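Local coordinates for protein activating signal cointegrator 1 complex subunit 3 (Homo sapiens, PDB 6YXQ) that unwinds duplex DNA in the 3'-5' direction at the cost of ATP, serving alkylation repair and the rescue of stalled ribosomes, and scaffolds the ASCC complex, at residues L33-K36 with R37-H41; Q68-N71 with E72-K75; P125-S128 with S129-T132. One frame throughout, in Å; residues are numbered along the deposited sequence.

Interaction 1 of 3, residues L33-K36 with R37-H41; sequences LKIK and RSKLH
K34 O accepts the shortest of the backbone bonds here, from S38 N at 2.8 Å, one turn further along the helix. Its neighbours follow suit: R37 N donates to L33 O at 3.0 Å, and K39 N to I35 O at 3.2 Å, the latter a more bent bond with 136° at the hydrogen. The side chains of the second turn lie back over these carbonyls. R37 runs extended from CG to NE; its CG passes 3.3 Å from L33 O, and NH2 ends 4.4 Å from L33 CD1. K39 takes another course. Its CG, set between the backbone N and the carbonyl carbon (chi1 45°), lies 3.1 Å from I35 O. From there K39 runs beside I35, the two pointing the same way, and NZ comes 4.0 Å from I35 CD1, so the ammonium is flanked by an apolar branch while its polar partner lies on another chain. That chain is the ASCC2 subunit: its D38, E61 and D69 form salt bridges with K39, R37 and K36, and its Y40 packs on both I35 and K39. K36 NZ also bonds to Q43 just downstream. Helix 30-39 lies along ASCC2, with L33, I35, K36, R37 and K39 all meeting that subunit; in the chain, helix 51-61 comes next.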
ATOM      1  N   LEU A  33      -3.695 -18.033  11.458  1.00147.46           N
ATOM      2  CA  LEU A  33      -2.360 -17.829  12.023  1.00128.59           C
ATOM      3  C   LEU A  33      -1.779 -19.115  12.551  1.00133.90           C
ATOM      4  O   LEU A  33      -0.549 -19.280  12.608  1.00109.86           O
ATOM      5  CB  LEU A  33      -2.418 -16.815  13.163  1.00114.37           C
ATOM      6  CG  LEU A  33      -1.764 -15.546  12.689  1.00115.94           C
ATOM      7  CD1 LEU A  33      -1.792 -14.493  13.767  1.00126.47           C
ATOM      8  CD2 LEU A  33      -0.362 -15.866  12.254  1.00124.65           C
ATOM      9  N   LYS A  34      -2.646 -19.999  13.032  1.00156.40           N
ATOM     10  CA  LYS A  34      -2.132 -21.252  13.534  1.00159.77           C
ATOM     11  C   LYS A  34      -1.427 -22.069  12.490  1.00157.96           C
ATOM     12  O   LYS A  34      -0.406 -22.702  12.778  1.00168.96           O
ATOM     13  CB  LYS A  34      -3.213 -22.123  14.117  1.00167.88           C
ATOM     14  CG  LYS A  34      -2.529 -23.395  14.478  1.00171.68           C
ATOM     15  CD  LYS A  34      -3.309 -24.097  15.343  1.00175.07           C
ATOM     16  CE  LYS A  34      -2.696 -24.285  16.753  1.00169.52           C
ATOM     17  NZ  LYS A  34      -3.376 -25.554  17.300  1.00165.75           N
ATOM     18  N   ILE A  35      -2.026 -22.195  11.307  1.00137.49           N
ATOM     19  CA  ILE A  35      -1.291 -22.992  10.338  1.00135.29           C
ATOM     20  C   ILE A  35       0.066 -22.343  10.049  1.00130.12           C
ATOM     21  O   ILE A  35       1.052 -23.043   9.785  1.00122.72           O
ATOM     22  CB  ILE A  35      -2.116 -23.238   9.062  1.00134.15           C
ATOM     23  CG1 ILE A  35      -1.214 -23.738   7.930  1.00140.90           C
ATOM     24  CG2 ILE A  35      -2.865 -21.999   8.667  1.00127.59           C
ATOM     25  CD1 ILE A  35      -1.946 -24.384   6.775  1.00142.27           C
ATOM     26  N   LYS A  36       0.162 -21.012  10.152  1.00125.16           N
ATOM     27  CA  LYS A  36       1.465 -20.355  10.038  1.00121.27           C
ATOM     28  C   LYS A  36       2.417 -20.841  11.120  1.00124.59           C
ATOM     29  O   LYS A  36       3.581 -21.163  10.849  1.00129.67           O
ATOM     30  CB  LYS A  36       1.309 -18.838  10.132  1.00113.36           C
ATOM     31  CG  LYS A  36       2.043 -18.069   9.054  1.00100.20           C
ATOM     32  CD  LYS A  36       3.547 -18.154   9.138  1.00 73.50           C
ATOM     33  CE  LYS A  36       4.119 -17.392   7.964  1.00 72.48           C
ATOM     34  NZ  LYS A  36       5.594 -17.445   7.872  1.00 87.54           N
ATOM     35  N   ARG A  37       1.936 -20.871  12.363  1.00121.54           N
ATOM     36  CA  ARG A  37       2.747 -21.391  13.460  1.00117.88           C
ATOM     37  C   ARG A  37       3.143 -22.843  13.211  1.00125.49           C
ATOM     38  O   ARG A  37       4.257 -23.262  13.550  1.00118.66           O
ATOM     39  CB  ARG A  37       1.989 -21.252  14.779  1.00110.65           C
ATOM     40  CG  ARG A  37       1.538 -19.831  15.081  1.00110.51           C
ATOM     41  CD  ARG A  37       1.298 -19.631  16.570  1.00113.11           C
ATOM     42  NE  ARG A  37       0.914 -18.259  16.891  1.00113.53           N
ATOM     43  CZ  ARG A  37      -0.334 -17.876  17.142  1.00128.31           C
ATOM     44  NH1 ARG A  37      -1.320 -18.763  17.108  1.00126.42           N
ATOM     45  NH2 ARG A  37      -0.596 -16.607  17.427  1.00135.43           N
ATOM     46  N   SER A  38       2.244 -23.614  12.600  1.00138.89           N
ATOM     47  CA  SER A  38       2.497 -25.019  12.308  1.00140.75           C
ATOM     48  C   SER A  38       3.716 -25.195  11.415  1.00140.79           C
ATOM     49  O   SER A  38       4.483 -26.151  11.576  1.00138.98           O
ATOM     50  CB  SER A  38       1.255 -25.638  11.657  1.00141.24           C
ATOM     51  OG  SER A  38       1.599 -26.654  10.731  1.00141.57           O
ATOM     52  N   LYS A  39       3.922 -24.284  10.468  1.00145.22           N
ATOM     53  CA  LYS A  39       5.002 -24.435   9.508  1.00143.63           C
ATOM     54  C   LYS A  39       6.146 -23.453   9.714  1.00135.64           C
ATOM     55  O   LYS A  39       7.075 -23.437   8.901  1.00133.22           O
ATOM     56  CB  LYS A  39       4.459 -24.301   8.079  1.00139.92           C
ATOM     57  CG  LYS A  39       3.504 -23.155   7.884  1.00138.19           C
ATOM     58  CD  LYS A  39       2.753 -23.294   6.578  1.00137.77           C
ATOM     59  CE  LYS A  39       2.459 -24.723   6.165  1.00133.87           C
ATOM     60  NZ  LYS A  39       1.558 -24.732   4.966  1.00126.73           N
ATOM     61  N   LEU A  40       6.126 -22.646  10.775  1.00130.14           N
ATOM     62  CA  LEU A  40       7.216 -21.697  10.970  1.00133.06           C
ATOM     63  C   LEU A  40       8.479 -22.344  11.523  1.00138.69           C
ATOM     64  O   LEU A  40       9.458 -21.627  11.766  1.00143.02           O
ATOM     65  CB  LEU A  40       6.781 -20.536  11.884  1.00126.87           C
ATOM     66  CG  LEU A  40       6.372 -20.690  13.360  1.00119.78           C
ATOM     67  CD1 LEU A  40       7.540 -20.968  14.296  1.00120.81           C
ATOM     68  CD2 LEU A  40       5.646 -19.441  13.825  1.00105.87           C
ATOM     69  N   HIS A  41       8.497 -23.665  11.721  1.00144.71           N
ATOM     70  CA  HIS A  41       9.632 -24.280  12.404  1.00132.89           C
ATOM     71  C   HIS A  41      10.896 -24.223  11.553  1.00131.01           C
ATOM     72  O   HIS A  41      11.976 -23.905  12.062  1.00127.36           O
ATOM     73  CB  HIS A  41       9.300 -25.719  12.812  1.00119.51           C
ATOM     74  CG  HIS A  41       8.850 -26.597  11.686  1.00124.29           C
ATOM     75  ND1 HIS A  41       9.694 -27.485  11.055  1.00128.73           N
ATOM     76  CD2 HIS A  41       7.638 -26.748  11.099  1.00128.88           C
ATOM     77  CE1 HIS A  41       9.027 -28.133  10.116  1.00133.02           C
ATOM     78  NE2 HIS A  41       7.778 -27.704  10.121  1.00131.03           N
TER

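Interaction 2 of 3, residues Q68-N71 with E72-K75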
ATOM      1  N   GLN A  68      38.786 -22.033  26.823  1.00 97.94           N
ATOM      2  CA  GLN A  68      38.511 -23.216  27.642  1.00100.24           C
ATOM      3  C   GLN A  68      37.165 -23.119  28.365  1.00 94.37           C
ATOM      4  O   GLN A  68      36.356 -24.055  28.325  1.00 87.30           O
ATOM      5  CB  GLN A  68      39.649 -23.439  28.644  1.00116.55           C
ATOM      6  CG  GLN A  68      39.652 -24.836  29.259  1.00130.57           C
ATOM      7  CD  GLN A  68      40.175 -24.865  30.686  1.00138.35           C
ATOM      8  OE1 GLN A  68      39.763 -24.068  31.529  1.00150.46           O
ATOM      9  NE2 GLN A  68      41.085 -25.793  30.964  1.00126.38           N
ATOM     10  N   SER A  69      36.913 -21.993  29.036  1.00102.84           N
ATOM     11  CA  SER A  69      35.636 -21.787  29.720  1.00109.28           C
ATOM     12  C   SER A  69      34.500 -21.452  28.752  1.00113.06           C
ATOM     13  O   SER A  69      33.330 -21.823  28.984  1.00122.52           O
ATOM     14  CB  SER A  69      35.781 -20.670  30.750  1.00104.60           C
ATOM     15  OG  SER A  69      34.569 -19.947  30.887  1.00110.52           O
ATOM     16  N   ILE A  70      34.822 -20.741  27.672  1.00 89.00           N
ATOM     17  CA  ILE A  70      33.789 -20.324  26.737  1.00 61.74           C
ATOM     18  C   ILE A  70      33.173 -21.526  26.039  1.00 77.19           C
ATOM     19  O   ILE A  70      32.007 -21.486  25.638  1.00 89.82           O
ATOM     20  CB  ILE A  70      34.387 -19.298  25.757  1.00 72.70           C
ATOM     21  CG1 ILE A  70      34.420 -17.925  26.421  1.00 64.64           C
ATOM     22  CG2 ILE A  70      33.614 -19.247  24.435  1.00 76.67           C
ATOM     23  CD1 ILE A  70      35.526 -17.051  25.934  1.00 70.11           C
ATOM     24  N   ASN A  71      33.917 -22.629  25.912  1.00 91.03           N
ATOM     25  CA  ASN A  71      33.328 -23.823  25.305  1.00 94.36           C
ATOM     26  C   ASN A  71      32.249 -24.435  26.200  1.00 88.86           C
ATOM     27  O   ASN A  71      31.211 -24.895  25.706  1.00 77.12           O
ATOM     28  CB  ASN A  71      34.421 -24.838  24.980  1.00101.78           C
ATOM     29  CG  ASN A  71      35.310 -24.381  23.833  1.00106.12           C
ATOM     30  OD1 ASN A  71      35.200 -23.246  23.361  1.00102.83           O
ATOM     31  ND2 ASN A  71      36.197 -25.265  23.381  1.00105.12           N
ATOM     32  N   GLU A  72      32.455 -24.427  27.520  1.00 93.52           N
ATOM     33  CA  GLU A  72      31.395 -24.872  28.419  1.00 87.83           C
ATOM     34  C   GLU A  72      30.196 -23.933  28.355  1.00 88.88           C
ATOM     35  O   GLU A  72      29.041 -24.381  28.399  1.00 85.03           O
ATOM     36  CB  GLU A  72      31.926 -24.982  29.848  1.00 89.51           C
ATOM     37  CG  GLU A  72      32.928 -26.112  30.054  1.00107.84           C
ATOM     38  CD  GLU A  72      32.552 -27.380  29.299  1.00121.29           C
ATOM     39  OE1 GLU A  72      33.215 -27.692  28.283  1.00120.08           O
ATOM     40  OE2 GLU A  72      31.593 -28.063  29.721  1.00119.23           O
ATOM     41  N   ASP A  73      30.448 -22.626  28.242  1.00 81.02           N
ATOM     42  CA  ASP A  73      29.327 -21.696  28.082  1.00 70.81           C
ATOM     43  C   ASP A  73      28.532 -21.997  26.813  1.00 66.37           C
ATOM     44  O   ASP A  73      27.292 -22.022  26.828  1.00 80.35           O
ATOM     45  CB  ASP A  73      29.836 -20.258  28.074  1.00 74.89           C
ATOM     46  CG  ASP A  73      30.379 -19.830  29.422  1.00 84.08           C
ATOM     47  OD1 ASP A  73      29.795 -20.234  30.450  1.00 89.23           O
ATOM     48  OD2 ASP A  73      31.394 -19.101  29.451  1.00 84.28           O
ATOM     49  N   LEU A  74      29.233 -22.239  25.703  1.00 66.59           N
ATOM     50  CA  LEU A  74      28.568 -22.575  24.449  1.00 57.32           C
ATOM     51  C   LEU A  74      27.809 -23.886  24.548  1.00 63.85           C
ATOM     52  O   LEU A  74      26.779 -24.054  23.888  1.00 67.67           O
ATOM     53  CB  LEU A  74      29.584 -22.664  23.315  1.00 54.50           C
ATOM     54  CG  LEU A  74      30.347 -21.399  22.946  1.00 57.38           C
ATOM     55  CD1 LEU A  74      31.641 -21.788  22.240  1.00 60.79           C
ATOM     56  CD2 LEU A  74      29.492 -20.474  22.082  1.00 48.51           C
ATOM     57  N   LYS A  75      28.308 -24.834  25.344  1.00 71.94           N
ATOM     58  CA  LYS A  75      27.556 -26.069  25.554  1.00 70.21           C
ATOM     59  C   LYS A  75      26.279 -25.801  26.341  1.00 73.80           C
ATOM     60  O   LYS A  75      25.240 -26.421  26.080  1.00 68.60           O
ATOM     61  CB  LYS A  75      28.431 -27.104  26.263  1.00 79.27           C
ATOM     62  CG  LYS A  75      29.496 -27.718  25.360  1.00 98.36           C
ATOM     63  CD  LYS A  75      30.414 -28.675  26.111  1.00104.34           C
ATOM     64  CE  LYS A  75      31.078 -29.662  25.155  1.00114.87           C
ATOM     65  NZ  LYS A  75      32.047 -28.999  24.229  1.00118.11           N
TER
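D73 lies against the preceding turn of helix 64-85: its CB lies 3.5 Å from I70 O, CG 3.6 Å from S69 O, and OD2 3.6 Å from S69 OG, too long a separation to count as a firm bond. CG stands beside the backbone N, anti to the carbonyl carbon (chi1 -68°), which leaves the carboxylate beside S69. OD1, the other oxygen, makes a salt bridge with R140 of helix 128-142. In the backbone, D73 N donates to S69 O at 3.1 Å, in the carbonyl plane and fairly straight at 160°. An alanine here would remove the carboxylate and is likely to leave R140 without this acidic mate, though the backbone bond to S69 could persist. One residue further on, L74 leans over the turn before it, with CG 3.2 Å from I70 O and CD1 3.9 Å from I70 CG2, the two side chains crossing at a slant; CD1 also comes 4.0 Å from N71 OD1. I141 of helix 128-142 touches I70, D73 and L74, while W51 and L58 of helix 51-61 also touch L74. The chemistry is therefore divided: I70 and L74 give the turn an apolar seam for its neighbouring helices, and the buried D73 carboxylate is paired with R140, so a charge link to helix 128-142 stands beside the apolar contacts with I141.

Interaction 3 of 3, residues P125-S128 with S129-T132; sequences PFPS and SSAT
P127 and S128 carry the chain from an extended approach into helix 128-142: S130 N donates to P127 O at 3.2 Å, and T132 N to S128 O at 3.0 Å. The two bonds differ in form. The second is a regular helical bond, close to straight at 161°, whereas in the first the donor stands well above the carbonyl plane, 55° out of it, as the chain turns into the helix. F126 precedes the turn, its CB bond pointing toward the helical segment; with CG between the backbone N and the carbonyl carbon (chi1 67°), the ring edge is laid against A131. CE2 lies 3.7 Å from the methyl CB of A131, that methyl at the ring edge, in its plane. A131 CB also lies 3.4 Å from S128 O, roughly at right angles to its approach to the ring. P127 completes the bend by meeting two serines through different atoms of its ring: CB lies 3.8 Å from S129 OG, and CG 4.0 Å from S130 OG. These are contacts of carbon with hydroxyl, loose rather than gripping. Further out, I119 of helix 113-123 touches both F126 and A131, and I84 of helix 64-85 touches F126 and S130. Together these contacts describe the N-terminal turn of an alpha-helix entered from a proline-containing linker, with the aromatic residue of the linker folded back into the junction of three helices in an all-helical domain.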
ATOM      1  N   PRO A 125       5.755 -21.632  21.943  1.00 90.29           N
ATOM      2  CA  PRO A 125       5.935 -21.566  23.397  1.00 73.78           C
ATOM      3  C   PRO A 125       7.063 -22.475  23.857  1.00 84.24           C
ATOM      4  O   PRO A 125       7.284 -23.558  23.305  1.00 91.66           O
ATOM      5  CB  PRO A 125       4.582 -22.030  23.947  1.00 82.08           C
ATOM      6  CG  PRO A 125       3.628 -21.935  22.780  1.00 82.69           C
ATOM      7  CD  PRO A 125       4.459 -22.223  21.579  1.00 83.29           C
ATOM      8  N   PHE A 126       7.773 -22.022  24.887  1.00 86.78           N
ATOM      9  CA  PHE A 126       9.015 -22.640  25.328  1.00 78.20           C
ATOM     10  C   PHE A 126       9.181 -22.420  26.822  1.00 71.25           C
ATOM     11  O   PHE A 126       8.564 -21.512  27.392  1.00 79.53           O
ATOM     12  CB  PHE A 126      10.220 -22.055  24.580  1.00 75.92           C
ATOM     13  CG  PHE A 126      10.494 -20.614  24.914  1.00 82.36           C
ATOM     14  CD1 PHE A 126       9.743 -19.597  24.330  1.00 76.52           C
ATOM     15  CD2 PHE A 126      11.501 -20.274  25.809  1.00 74.87           C
ATOM     16  CE1 PHE A 126       9.987 -18.269  24.635  1.00 65.80           C
ATOM     17  CE2 PHE A 126      11.752 -18.950  26.120  1.00 70.53           C
ATOM     18  CZ  PHE A 126      10.992 -17.944  25.532  1.00 76.14           C
ATOM     19  N   PRO A 127      10.007 -23.230  27.486  1.00 67.30           N
ATOM     20  CA  PRO A 127      10.330 -22.969  28.898  1.00 68.22           C
ATOM     21  C   PRO A 127      11.266 -21.777  29.045  1.00 70.23           C
ATOM     22  O   PRO A 127      12.349 -21.746  28.459  1.00 87.92           O
ATOM     23  CB  PRO A 127      11.008 -24.265  29.353  1.00 58.58           C
ATOM     24  CG  PRO A 127      11.525 -24.876  28.102  1.00 62.55           C
ATOM     25  CD  PRO A 127      10.527 -24.532  27.039  1.00 54.67           C
ATOM     26  N   SER A 128      10.853 -20.809  29.865  1.00 66.25           N
ATOM     27  CA  SER A 128      11.658 -19.611  30.082  1.00 55.42           C
ATOM     28  C   SER A 128      12.920 -19.884  30.900  1.00 73.43           C
ATOM     29  O   SER A 128      13.867 -19.087  30.838  1.00 82.56           O
ATOM     30  CB  SER A 128      10.814 -18.536  30.763  1.00 51.54           C
ATOM     31  OG  SER A 128      10.216 -19.024  31.947  1.00 68.04           O
ATOM     32  N   SER A 129      12.953 -20.976  31.672  1.00 51.41           N
ATOM     33  CA  SER A 129      14.179 -21.352  32.367  1.00 57.03           C
ATOM     34  C   SER A 129      15.353 -21.480  31.392  1.00 66.66           C
ATOM     35  O   SER A 129      16.491 -21.107  31.713  1.00 72.11           O
ATOM     36  CB  SER A 129      13.953 -22.658  33.125  1.00 58.44           C
ATOM     37  OG  SER A 129      13.401 -23.643  32.269  1.00 80.10           O
ATOM     38  N   SER A 130      15.085 -21.972  30.177  1.00 62.74           N
ATOM     39  CA  SER A 130      16.144 -22.151  29.186  1.00 66.53           C
ATOM     40  C   SER A 130      16.585 -20.824  28.596  1.00 63.00           C
ATOM     41  O   SER A 130      17.763 -20.645  28.264  1.00 73.50           O
ATOM     42  CB  SER A 130      15.674 -23.095  28.078  1.00 61.07           C
ATOM     43  OG  SER A 130      15.413 -24.384  28.603  1.00 82.25           O
ATOM     44  N   ALA A 131      15.645 -19.897  28.430  1.00 59.41           N
ATOM     45  CA  ALA A 131      16.016 -18.537  28.068  1.00 55.35           C
ATOM     46  C   ALA A 131      16.959 -17.941  29.106  1.00 67.12           C
ATOM     47  O   ALA A 131      17.959 -17.302  28.754  1.00 76.90           O
ATOM     48  CB  ALA A 131      14.762 -17.680  27.911  1.00 51.60           C
ATOM     49  N   THR A 132      16.661 -18.151  30.394  1.00 69.09           N
ATOM     50  CA  THR A 132      17.562 -17.670  31.443  1.00 55.31           C
ATOM     51  C   THR A 132      18.937 -18.318  31.318  1.00 60.10           C
ATOM     52  O   THR A 132      19.967 -17.640  31.414  1.00 74.69           O
ATOM     53  CB  THR A 132      16.985 -17.941  32.835  1.00 61.89           C
ATOM     54  OG1 THR A 132      15.992 -16.958  33.152  1.00 54.18           O
ATOM     55  CG2 THR A 132      18.089 -17.866  33.876  1.00 48.90           C
TER

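In the fold
The three contacts follow one another along the chain, each within a single local stretch. Interaction 1 lies on helix 30-39 and interaction 2 on helix 64-85, with centres about 33 Å apart; interaction 3, where the chain enters helix 128-142, has its centre about 20 Å from each of theirs. None touches another, though the nearest atoms of interactions 1 and 3 come within about 6 Å. Interactions 2 and 3 share a helix pair, 64-85 with 128-142, joined at separate levels. Interaction 1 alone meets ASCC2, while interactions 2 and 3 lie where helices of this chain pack on one another in this N-terminal piece, the part of the helicase required for ASCC2 interaction.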